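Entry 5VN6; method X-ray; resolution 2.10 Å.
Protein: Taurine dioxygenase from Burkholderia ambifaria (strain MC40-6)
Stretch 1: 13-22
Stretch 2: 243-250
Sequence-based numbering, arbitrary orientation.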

# COMPACT_ATOMS: atom_id res chain seq x y z
N PRO A 13 12.69 -13.21 5.42
CA PRO A 13 11.69 -12.15 5.56
C PRO A 13 11.67 -11.25 4.33
O PRO A 13 12.70 -11.01 3.70
N LEU A 14 10.47 -10.80 3.96
CA LEU A 14 10.29 -9.90 2.82
C LEU A 14 10.42 -8.44 3.22
O LEU A 14 10.81 -7.61 2.38
N THR A 15 10.02 -8.11 4.45
CA THR A 15 10.07 -6.77 5.03
C THR A 15 10.42 -6.95 6.51
O THR A 15 10.40 -8.07 7.03
N CYS A 16 10.70 -5.84 7.21
CA CYS A 16 11.00 -5.97 8.63
C CYS A 16 9.74 -6.16 9.47
O CYS A 16 9.82 -6.60 10.63
N ALA A 17 8.57 -5.87 8.92
CA ALA A 17 7.35 -5.87 9.72
C ALA A 17 6.54 -7.14 9.57
O ALA A 17 5.87 -7.54 10.52
N ILE A 18 6.55 -7.77 8.40
CA ILE A 18 5.57 -8.81 8.11
C ILE A 18 5.99 -9.59 6.88
O ILE A 18 6.46 -9.02 5.88
N GLY A 19 5.82 -10.91 6.94
CA GLY A 19 5.97 -11.77 5.79
C GLY A 19 7.34 -12.40 5.69
O GLY A 19 8.35 -11.73 5.95
N ALA A 20 7.38 -13.68 5.32
CA ALA A 20 8.63 -14.38 5.05
C ALA A 20 8.36 -15.51 4.07
O ALA A 20 7.31 -16.15 4.12
N GLU A 21 9.34 -15.76 3.20
CA GLU A 21 9.29 -16.88 2.28
C GLU A 21 10.01 -18.07 2.89
O GLU A 21 11.08 -17.93 3.49
N LEU A 22 9.41 -19.24 2.75
CA LEU A 22 10.00 -20.49 3.19
C LEU A 22 10.65 -21.16 1.99
O LEU A 22 9.99 -21.38 0.97
N PRO A 243 2.19 1.90 4.67
CA PRO A 243 3.10 0.94 4.02
C PRO A 243 4.08 0.28 4.97
O PRO A 243 4.49 -0.86 4.70
N GLU A 244 4.45 0.94 6.07
CA GLU A 244 5.36 0.35 7.05
C GLU A 244 4.86 -0.99 7.59
O GLU A 244 5.66 -1.81 8.04
N TYR A 245 3.55 -1.21 7.57
CA TYR A 245 2.97 -2.43 8.15
C TYR A 245 2.69 -3.49 7.11
O TYR A 245 2.11 -4.54 7.45
N GLN A 246 3.07 -3.26 5.86
CA GLN A 246 2.54 -4.00 4.73
C GLN A 246 3.60 -4.88 4.07
O GLN A 246 4.80 -4.60 4.12
N VAL A 247 3.11 -5.93 3.41
CA VAL A 247 3.91 -6.69 2.46
C VAL A 247 3.04 -6.92 1.24
O VAL A 247 1.81 -7.01 1.34
N ARG A 248 3.67 -6.99 0.07
CA ARG A 248 2.99 -7.19 -1.20
C ARG A 248 3.58 -8.41 -1.89
O ARG A 248 4.79 -8.49 -2.07
N TRP A 249 2.72 -9.35 -2.28
CA TRP A 249 3.16 -10.63 -2.81
C TRP A 249 2.68 -10.76 -4.24
O TRP A 249 1.51 -10.46 -4.54
N ARG A 250 3.57 -11.20 -5.13
CA ARG A 250 3.24 -11.43 -6.53
C ARG A 250 3.10 -12.92 -6.76
O ARG A 250 4.01 -13.69 -6.43

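This is a small, apolar contact in which a segment, 13-22, mostly loop but ending in strand 20-22, lays mainly aliphatic side chains against the strand 246-249 and the 3-10 turn before it, with no hydrogen bond crossing between the two stretches. It buries 408 Å², counting both sides, and joins parts of the chain more than 220 residues apart.

Val247 is the centre of the contact and the residue most covered by the other stretch. Its CA-to-CB bond points toward the loop, whereas those of its strand neighbours Gln246 and Arg248 point away, as the alternation of a strand requires. With chi1 at 60° (p), its CG2 lies 3.6 Å from CD2 of Leu14 and 4.0 Å from CG2 of Thr15, while its CB lies 3.9 Å from CG2 of Ile18. A compact, branched side chain serves well here, since it offers methyl groups to several neighbours at once.

Leu14, in the m, p rotamer, reaches further along the strand: its CD2 also approaches CE3 of Trp249 at 4.0 Å, meeting the indole at its edge. Trp249 starts out sideways, but its t chi1 brings the ring nearer the loop. Another part of the ring edge faces Glu21, whose extended side chain carries OE1 to 4.4 Å from CH2 of Trp249, a loose approach.

At the other end, the loop packs on backbone. Ile18, t at both chi angles, sets its CG2 3.3 Å from O of Tyr245, and CB of Ala17 lies 3.2 Å from O of Glu244. The single methyl of Ala17 suits so close an approach to the turn. Glu244 and Tyr245 direct their own CA-to-CB bonds away, so main-chain atoms supply these nearest contacts.

Thr15 combines two roles. Its CG2 packs 3.7 Å from O of Gln246, while its hydroxyl, in the p rotamer, serves its own loop: OG1 donates to O of Ile18 at 2.8 Å and accepts from N of Ala17 at 3.2 Å. These bonds satisfy the buried hydroxyl and tie the loop together locally, as does the backbone bond from N of Leu14 to O of Gly19 at 3.1 Å.

Gly19 has no side chain, and its backbone angles alone call for glycine, because a CB would be jammed against the preceding carbonyl oxygen. Such a CB would also sit tightly, 3.3 Å from CG1 of Val247. The absence of a side chain therefore relieves strain within the loop and leaves room for the valine.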

# COMPACT_ATOMS: atom_id res chain seq x y z
CB PRO A 13 12.14 -11.38 6.81
CG PRO A 13 13.03 -12.34 7.56
CD PRO A 13 13.68 -13.21 6.52
CB LEU A 14 8.91 -10.12 2.17
CG LEU A 14 8.73 -11.28 1.19
CD1 LEU A 14 8.77 -12.63 1.92
CD2 LEU A 14 7.43 -11.12 0.43
CB THR A 15 8.73 -6.03 4.92
OG1 THR A 15 7.81 -6.61 5.87
CG2 THR A 15 8.12 -6.18 3.52
CB CYS A 16 11.75 -4.74 9.15
SG CYS A 16 13.37 -4.48 8.41
CB ALA A 17 6.49 -4.67 9.32
CB ILE A 18 4.16 -8.21 7.92
CG1 ILE A 18 3.15 -9.32 7.59
CG2 ILE A 18 4.14 -7.12 6.83
CD1 ILE A 18 1.69 -8.91 7.74
CB ALA A 20 9.26 -14.95 6.32
CB GLU A 21 9.91 -16.53 0.91
CG GLU A 21 9.87 -17.73 -0.06
CD GLU A 21 10.27 -17.40 -1.50
OE1 GLU A 21 10.47 -16.22 -1.84
OE2 GLU A 21 10.41 -18.36 -2.31
CB LEU A 22 8.92 -21.40 3.79
CG LEU A 22 8.17 -20.86 5.01
CD1 LEU A 22 7.35 -21.99 5.65
CD2 LEU A 22 9.12 -20.25 6.02
CB PRO A 243 3.81 1.80 2.97
CG PRO A 243 2.80 2.89 2.65
CD PRO A 243 2.17 3.20 3.98
CB GLU A 244 5.58 1.31 8.22
CG GLU A 244 6.73 2.29 8.00
CD GLU A 244 6.35 3.45 7.09
OE1 GLU A 244 5.15 3.56 6.73
OE2 GLU A 244 7.26 4.24 6.74
CB TYR A 245 1.66 -2.09 8.88
CG TYR A 245 1.76 -0.98 9.89
CD1 TYR A 245 2.97 -0.70 10.55
CD2 TYR A 245 0.63 -0.21 10.20
CE1 TYR A 245 3.05 0.34 11.48
CE2 TYR A 245 0.70 0.81 11.12
CZ TYR A 245 1.91 1.08 11.77
OH TYR A 245 1.97 2.10 12.69
CB GLN A 246 1.95 -3.05 3.67
CG GLN A 246 0.68 -2.33 4.12
CD GLN A 246 0.24 -1.30 3.09
OE1 GLN A 246 0.91 -1.10 2.09
NE2 GLN A 246 -0.86 -0.61 3.36
CB VAL A 247 4.43 -8.03 3.06
CG1 VAL A 247 3.27 -8.98 3.50
CG2 VAL A 247 5.34 -8.72 2.08
CB ARG A 248 3.10 -5.96 -2.11
CG ARG A 248 2.40 -6.15 -3.47
CD ARG A 248 1.86 -4.85 -4.02
NE ARG A 248 1.26 -5.01 -5.35
CZ ARG A 248 0.47 -4.11 -5.93
NH1 ARG A 248 -0.03 -4.34 -7.13
NH2 ARG A 248 0.16 -2.98 -5.30
CB TRP A 249 2.64 -11.78 -1.96
CG TRP A 249 2.92 -13.17 -2.46
CD1 TRP A 249 2.00 -14.06 -2.97
CD2 TRP A 249 4.18 -13.85 -2.48
NE1 TRP A 249 2.62 -15.23 -3.31
CE2 TRP A 249 3.96 -15.13 -3.02
CE3 TRP A 249 5.48 -13.49 -2.10
CZ2 TRP A 249 4.98 -16.07 -3.17
CZ3 TRP A 249 6.51 -14.43 -2.27
CH2 TRP A 249 6.25 -15.70 -2.79
CB ARG A 250 4.30 -10.86 -7.46
CG ARG A 250 3.93 -11.03 -8.90
CD ARG A 250 4.88 -10.26 -9.81
NE ARG A 250 4.60 -10.55 -11.20
CZ ARG A 250 5.26 -10.00 -12.22
NH1 ARG A 250 6.24 -9.13 -12.00
NH2 ARG A 250 4.92 -10.33 -13.46